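Local coordinates for protein N5-carboxyaminoimidazole ribonucleotide synthetase (Bacillus anthracis, PDB 3QFF) that probably carboxylates aminoimidazole ribonucleotide with bicarbonate at the expense of ATP, giving N5-carboxyaminoimidazole ribonucleotide in purine biosynthesis, at residues R331-N334 with R335-G338. Numbering follows the deposited sequence.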
loop_
_atom_site.group_PDB
_atom_site.type_symbol
_atom_site.label_atom_id
_atom_site.label_comp_id
_atom_site.label_asym_id
_atom_site.label_seq_id
_atom_site.Cartn_x
_atom_site.Cartn_y
_atom_site.Cartn_z
ATOM N N ARG A 331 5.121 -6.164 -22.183
ATOM C CA ARG A 331 5.922 -7.159 -22.890
ATOM C C ARG A 331 7.206 -7.512 -22.136
ATOM O O ARG A 331 7.735 -8.622 -22.277
ATOM C CB ARG A 331 6.202 -6.716 -24.337
ATOM C CG ARG A 331 4.947 -6.801 -25.219
ATOM C CD ARG A 331 5.194 -6.491 -26.699
ATOM N NE ARG A 331 5.433 -5.067 -26.932
ATOM C CZ ARG A 331 6.637 -4.532 -27.120
ATOM N NH1 ARG A 331 7.719 -5.303 -27.113
ATOM N NH2 ARG A 331 6.763 -3.226 -27.318
ATOM N N GLN A 332 7.686 -6.569 -21.329
ATOM C CA GLN A 332 8.930 -6.717 -20.577
ATOM C C GLN A 332 8.675 -7.096 -19.119
ATOM O O GLN A 332 9.585 -7.036 -18.297
ATOM C CB GLN A 332 9.727 -5.404 -20.613
ATOM C CG GLN A 332 10.347 -5.037 -21.967
ATOM C CD GLN A 332 11.620 -5.781 -22.229
ATOM O OE1 GLN A 332 11.629 -7.005 -22.303
ATOM N NE2 GLN A 332 12.717 -5.051 -22.362
ATOM N N VAL A 333 7.442 -7.484 -18.805
ATOM C CA VAL A 333 7.025 -7.735 -17.418
ATOM C C VAL A 333 7.930 -8.734 -16.681
ATOM O O VAL A 333 8.208 -8.570 -15.495
ATOM C CB VAL A 333 5.508 -8.087 -17.320
ATOM C CG1 VAL A 333 5.254 -9.566 -17.565
ATOM C CG2 VAL A 333 4.936 -7.650 -15.975
ATOM N N ASN A 334 8.428 -9.733 -17.412
ATOM C CA ASN A 334 9.376 -10.710 -16.869
ATOM C C ASN A 334 10.737 -10.126 -16.478
ATOM O O ASN A 334 11.530 -10.782 -15.814
ATOM C CB ASN A 334 9.554 -11.879 -17.855
ATOM C CG ASN A 334 10.139 -11.439 -19.199
ATOM O OD1 ASN A 334 9.776 -10.388 -19.748
ATOM N ND2 ASN A 334 11.050 -12.249 -19.737
ATOM N N ARG A 335 11.011 -8.890 -16.883
ATOM C CA ARG A 335 12.303 -8.282 -16.591
ATOM C C ARG A 335 12.208 -7.264 -15.459
ATOM O O ARG A 335 13.169 -6.533 -15.191
ATOM C CB ARG A 335 12.903 -7.633 -17.843
ATOM C CG ARG A 335 13.054 -8.580 -19.022
ATOM C CD ARG A 335 14.427 -8.466 -19.646
ATOM N NE ARG A 335 14.604 -7.243 -20.429
ATOM C CZ ARG A 335 15.657 -6.990 -21.207
ATOM N NH1 ARG A 335 16.644 -7.876 -21.316
ATOM N NH2 ARG A 335 15.728 -5.849 -21.884
ATOM N N LEU A 336 11.071 -7.254 -14.762
ATOM C CA LEU A 336 10.782 -6.199 -13.793
ATOM C C LEU A 336 11.208 -6.503 -12.358
ATOM O O LEU A 336 10.594 -6.006 -11.405
ATOM C CB LEU A 336 9.308 -5.786 -13.858
ATOM C CG LEU A 336 8.854 -5.117 -15.161
ATOM C CD1 LEU A 336 7.359 -4.866 -15.116
ATOM C CD2 LEU A 336 9.609 -3.808 -15.399
ATOM N N THR A 337 12.277 -7.284 -12.214
ATOM C CA THR A 337 12.905 -7.543 -10.912
ATOM C C THR A 337 13.381 -6.242 -10.237
ATOM O O THR A 337 13.970 -5.370 -10.891
ATOM C CB THR A 337 14.079 -8.560 -11.035
ATOM O OG1 THR A 337 14.634 -8.834 -9.735
ATOM C CG2 THR A 337 15.171 -8.020 -11.918
ATOM N N GLY A 338 13.112 -6.111 -8.937
ATOM C CA GLY A 338 13.475 -4.906 -8.183
ATOM C C GLY A 338 12.706 -3.658 -8.613
ATOM O O GLY A 338 13.092 -2.537 -8.269
#
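R335 reaches back along Q332 across a short 3-10 segment of two overlapping turns, a compact example of how a chain leaves a helix and turns into a strand. The segment links helix 323-331 to strand 339-343 in the C-terminal domain of this ATP-grasp enzyme. Two successive i to i+3 bonds close it: R335 N donates to Q332 O at 2.7 Å, and L336 N to V333 O at 3.2 Å. The second is the more bent, 147° at the hydrogen, and both donors stand above the plane of their carbonyl.

The R335 side chain begins at CB, 3.4 Å from Q332 O, the very oxygen that accepts its backbone N-H. R335 CG, turned anti to the carbonyl carbon (chi1 -56°), lies 3.8 Å from N334 OD1. CD passes loosely by Q332 OE1, and R335 NE then lies about 3.5 Å from both Q332 OE1 and Q332 NE2, close to either but hydrogen-bonded to neither. At the tip R335 NH2 lies 3.2 Å from Q332 NE2, a meeting of two donors and no hydrogen bond; the amide and guanidinium planes are turned 36° from each other. Q332 NE2 gives its hydrogen bond to L375 O, and L375 is also touched by the side chains of R335 and L336. K371 NZ, in helix 365-374, bonds to R335 O.

V333, at the subunit interface, packs on L305 of the second subunit, and the V333 side chain crosses that of L336 at about a right angle, with V333 CG2 set 3.8 Å from L336 CD1.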